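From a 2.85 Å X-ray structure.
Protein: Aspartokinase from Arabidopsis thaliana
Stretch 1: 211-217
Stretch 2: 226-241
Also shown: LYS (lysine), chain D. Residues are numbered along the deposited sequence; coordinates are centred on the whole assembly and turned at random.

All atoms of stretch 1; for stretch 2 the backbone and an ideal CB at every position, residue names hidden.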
# COMPACT_ATOMS: atom_id res chain seq x y z
N ILE A 211 -13.69 31.49 -27.93
CA ILE A 211 -14.46 30.33 -27.47
C ILE A 211 -13.71 29.08 -27.91
O ILE A 211 -13.78 28.68 -29.07
CB ILE A 211 -15.90 30.33 -28.06
CG1 ILE A 211 -16.55 31.72 -27.95
CG2 ILE A 211 -16.76 29.26 -27.39
CD1 ILE A 211 -16.77 32.25 -26.53
N VAL A 212 -12.99 28.47 -26.96
CA VAL A 212 -12.08 27.35 -27.26
C VAL A 212 -12.63 25.98 -26.85
O VAL A 212 -13.18 25.82 -25.75
CB VAL A 212 -10.68 27.56 -26.61
CG1 VAL A 212 -9.63 26.70 -27.30
CG2 VAL A 212 -10.27 29.03 -26.66
N THR A 213 -12.46 25.00 -27.74
CA THR A 213 -12.77 23.59 -27.46
C THR A 213 -11.88 23.09 -26.33
O THR A 213 -10.70 23.45 -26.26
CB THR A 213 -12.50 22.71 -28.69
OG1 THR A 213 -11.12 22.81 -29.04
CG2 THR A 213 -13.35 23.15 -29.87
N GLY A 214 -12.42 22.25 -25.46
CA GLY A 214 -11.78 21.98 -24.19
C GLY A 214 -10.97 20.71 -24.08
O GLY A 214 -9.95 20.66 -23.38
N PHE A 215 -11.39 19.68 -24.77
CA PHE A 215 -10.88 18.35 -24.47
C PHE A 215 -9.78 17.95 -25.47
O PHE A 215 -9.31 16.82 -25.47
CB PHE A 215 -12.09 17.39 -24.48
CG PHE A 215 -11.83 16.03 -23.90
CD1 PHE A 215 -10.77 15.79 -23.05
CD2 PHE A 215 -12.70 14.99 -24.20
CE1 PHE A 215 -10.56 14.52 -22.53
CE2 PHE A 215 -12.51 13.72 -23.68
CZ PHE A 215 -11.44 13.48 -22.85
N LEU A 216 -9.34 18.91 -26.28
CA LEU A 216 -8.65 18.60 -27.54
C LEU A 216 -7.24 19.14 -27.72
O LEU A 216 -6.87 20.19 -27.17
CB LEU A 216 -9.52 19.03 -28.72
CG LEU A 216 -10.99 18.61 -28.73
CD1 LEU A 216 -11.68 19.18 -29.95
CD2 LEU A 216 -11.14 17.10 -28.68
N GLY A 217 -6.46 18.42 -28.52
CA GLY A 217 -5.10 18.80 -28.90
C GLY A 217 -4.70 18.18 -30.23
O GLY A 217 -5.47 17.41 -30.83
N UNK A 226 -6.45 15.04 -31.01
CA UNK A 226 -6.12 14.34 -29.78
C UNK A 226 -6.98 14.84 -28.61
O UNK A 226 -7.30 16.03 -28.54
CB UNK A 226 -4.63 14.51 -29.46
N UNK A 227 -7.36 13.94 -27.70
CA UNK A 227 -8.01 14.33 -26.45
C UNK A 227 -7.02 14.30 -25.28
O UNK A 227 -6.13 13.46 -25.25
CB UNK A 227 -9.20 13.41 -26.16
N UNK A 228 -7.21 15.21 -24.33
CA UNK A 228 -6.22 15.44 -23.27
C UNK A 228 -6.29 14.47 -22.08
O UNK A 228 -5.60 14.67 -21.08
CB UNK A 228 -6.38 16.87 -22.75
N UNK A 229 -7.11 13.43 -22.20
CA UNK A 229 -7.30 12.44 -21.14
C UNK A 229 -8.05 13.03 -19.96
O UNK A 229 -8.77 14.02 -20.12
CB UNK A 229 -5.95 11.89 -20.68
N UNK A 230 -7.91 12.42 -18.79
CA UNK A 230 -8.42 13.01 -17.55
C UNK A 230 -7.86 14.42 -17.44
O UNK A 230 -6.81 14.74 -18.02
CB UNK A 230 -8.04 12.17 -16.33
N UNK A 231 -8.56 15.28 -16.72
CA UNK A 231 -8.15 16.68 -16.68
C UNK A 231 -8.94 17.47 -17.70
O UNK A 231 -9.35 18.60 -17.43
CB UNK A 231 -6.65 16.82 -16.94
N UNK A 232 -9.16 16.86 -18.86
CA UNK A 232 -10.13 17.33 -19.84
C UNK A 232 -10.14 18.83 -20.08
O UNK A 232 -9.08 19.45 -20.22
CB UNK A 232 -11.53 16.90 -19.40
N UNK A 233 -11.33 19.41 -20.10
CA UNK A 233 -11.49 20.83 -20.38
C UNK A 233 -10.87 21.71 -19.29
O UNK A 233 -10.42 22.82 -19.59
CB UNK A 233 -12.98 21.16 -20.53
N UNK A 234 -10.83 21.21 -18.06
CA UNK A 234 -10.18 21.93 -16.96
C UNK A 234 -8.72 22.23 -17.33
O UNK A 234 -8.25 23.36 -17.20
CB UNK A 234 -10.25 21.12 -15.66
N UNK A 235 -8.02 21.20 -17.83
CA UNK A 235 -6.63 21.34 -18.26
C UNK A 235 -6.45 22.42 -19.33
O UNK A 235 -5.52 23.22 -19.26
CB UNK A 235 -6.12 20.00 -18.79
N UNK A 236 -7.36 22.44 -20.31
CA UNK A 236 -7.37 23.45 -21.35
C UNK A 236 -7.43 24.84 -20.74
O UNK A 236 -6.69 25.74 -21.17
CB UNK A 236 -8.55 23.23 -22.30
N UNK A 237 -8.29 25.01 -19.74
CA UNK A 237 -8.45 26.30 -19.07
C UNK A 237 -7.17 26.75 -18.37
O UNK A 237 -6.74 27.89 -18.53
CB UNK A 237 -9.59 26.22 -18.06
N UNK A 238 -6.54 25.85 -17.61
CA UNK A 238 -5.31 26.17 -16.87
C UNK A 238 -4.12 26.38 -17.80
O UNK A 238 -3.28 27.25 -17.55
CB UNK A 238 -4.99 25.06 -15.87
N UNK A 239 -4.04 25.57 -18.86
CA UNK A 239 -3.02 25.73 -19.89
C UNK A 239 -3.07 27.14 -20.47
O UNK A 239 -2.08 27.87 -20.41
CB UNK A 239 -3.20 24.69 -21.00
N UNK A 240 -4.23 27.54 -20.99
CA UNK A 240 -4.44 28.90 -21.49
C UNK A 240 -4.06 29.95 -20.44
O UNK A 240 -3.44 30.97 -20.77
CB UNK A 240 -5.90 29.09 -21.91
N UNK A 241 -4.41 29.69 -19.19
CA UNK A 241 -4.04 30.56 -18.07
C UNK A 241 -2.54 30.82 -17.98
O UNK A 241 -2.12 31.98 -17.97
CB UNK A 241 -4.52 29.94 -16.76
N LYS D . -16.42 17.48 -23.07
CA LYS D . -16.84 16.43 -22.10
C LYS D . -17.90 16.96 -21.11
O LYS D . -18.95 17.44 -21.54
CB LYS D . -15.61 15.85 -21.38
CG LYS D . -14.61 16.90 -20.89
CD LYS D . -13.58 16.29 -19.96
CE LYS D . -14.18 15.92 -18.61
NZ LYS D . -13.17 15.30 -17.71
OXT LYS D . -17.76 16.93 -19.88

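Position 226 pairs with Gly 217 as an antiparallel, hydrogen-bonded bridge: Gly 217 N donates to O of 226 at 2.5 Å, and N of 226 donates to Gly 217 O at 2.6 Å. Its CB points to the sheet face on which Gly 217 offers no side chain, so a beta-branched residue or a medium apolar one would suit. The residue is Thr 226, its chi1 between wells at -94°.

At 227 the bridge to Leu 216 is not hydrogen-bonded, and CB points to the same face as that leucine. The ideal CB also lies over the ring of Phe 215, which asks for a compact, aliphatic-bearing side chain; valine, isoleucine and threonine are all plausible. Thr 227 sets CB 3.9 Å from the ring centroid, 8° off the normal, a CH-pi contact over one face, while the ligand's CG covers the opposite face. Its CG2 meets Leu 216 CD2 at 3.9 Å.

Position 228 leaves the strand but still gives its N to Phe 215 O (2.9 Å). CB points sideways, and a branched apolar chain could reach along the backbone of stretch 1. Leu 228 does so: CD1 lies 3.8 Å from Gly 214 O, and CD2 lies 4.3 Å from Gly 217 N. An ideal CB on Gly 217 would sit a tight 3.3 Å from CD2, so the bare glycine makes room.

At 229, phi of 70° favours glycine, and Gly 229 is found; its O approaches the edge of the Phe 215 ring, 3.0 Å from CE1. Position 230 points away and leaves the choice open; Arg 230 bonds elsewhere in the structure. At 231, a CB would jam against the preceding carbonyl O, hence Gly 231.

Position 232 has positive phi, and its ideal CB would fall 2.2 Å from CD of the bound lysine. Both arguments say glycine. Gly 232 brings its CA to 3.6 Å from Phe 215 CD1 and likewise 3.6 Å from the ligand's CD.

At 233 CB points sideways beside Gly 214, whose CA is 4.0 Å from the CA here, so a small residue is indicated: glycine, alanine or serine. It is Ser 233, with OG 3.3 Å from Gly 214 CA. An ideal CB on Gly 214 would clash with that OG at 2.1 Å, so the bare glycine at 214 leaves room for it.

CB points away at 234 and sideways at 235, and stretch 1 sets no preference at either; they hold Asp 234 and Leu 235. Position 236 points toward it, its ideal CB a tight 3.1 Å from Gly 214 O; something small, perhaps polar, fits. Thr 236 places CG2 3.7 Å from Thr 213 O, and a water O lies 2.6 Å from Thr 236 OG1, 3.0 Å from Thr 213 O and 2.7 Å from Leu 216 O.

With CB sideways at 237 and out of reach at 238 and 239, stretch 1 again sets no preference: Ala 237, Thr 238 and Thr 239. At 240 CB points toward Val 212 from a distance, so a long apolar chain suits; Ile 240 CD1 reaches Val 212 CG2 at 4.2 Å. Position 241 is out of reach, but an ideal CB would be crowded by O of 238 (3.1 Å), which suits glycine: Gly 241.

Stretch 2 (226-241) TTLGRGGSDLTATTIG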
# COMPACT_ATOMS: atom_id res chain seq x y z
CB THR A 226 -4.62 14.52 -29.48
OG1 THR A 226 -3.89 13.41 -30.02
CG2 THR A 226 -4.35 14.60 -28.00
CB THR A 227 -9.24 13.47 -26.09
OG1 THR A 227 -8.86 12.09 -25.98
CG2 THR A 227 -10.31 13.61 -27.14
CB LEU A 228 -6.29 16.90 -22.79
CG LEU A 228 -6.16 17.99 -23.87
CD1 LEU A 228 -6.41 19.37 -23.29
CD2 LEU A 228 -4.81 17.94 -24.57
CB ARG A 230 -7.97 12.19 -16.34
CG ARG A 230 -8.43 10.75 -16.34
CD ARG A 230 -7.53 9.87 -15.47
NE ARG A 230 -7.82 8.44 -15.58
CZ ARG A 230 -9.03 7.89 -15.67
NH1 ARG A 230 -10.13 8.64 -15.64
NH2 ARG A 230 -9.16 6.57 -15.76
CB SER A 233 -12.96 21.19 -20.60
OG SER A 233 -13.48 20.49 -21.72
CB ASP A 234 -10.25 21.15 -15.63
CG ASP A 234 -11.68 21.01 -15.08
OD1 ASP A 234 -12.51 21.93 -15.24
OD2 ASP A 234 -11.95 19.96 -14.46
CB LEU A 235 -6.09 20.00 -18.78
CG LEU A 235 -4.61 19.95 -19.21
CD1 LEU A 235 -3.68 20.40 -18.09
CD2 LEU A 235 -4.23 18.55 -19.69
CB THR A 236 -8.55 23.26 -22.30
OG1 THR A 236 -8.43 21.98 -22.93
CG2 THR A 236 -8.57 24.32 -23.38
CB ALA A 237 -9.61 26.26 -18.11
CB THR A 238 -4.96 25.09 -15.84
OG1 THR A 238 -4.87 23.82 -16.50
CG2 THR A 238 -6.01 25.02 -14.75
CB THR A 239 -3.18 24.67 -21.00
OG1 THR A 239 -3.09 23.36 -20.42
CG2 THR A 239 -2.10 24.82 -22.07
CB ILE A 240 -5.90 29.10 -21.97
CG1 ILE A 240 -6.15 28.28 -23.24
CG2 ILE A 240 -6.19 30.57 -22.25
CD1 ILE A 240 -7.61 28.03 -23.51
O HOH W 1 -8.12 22.00 -25.55
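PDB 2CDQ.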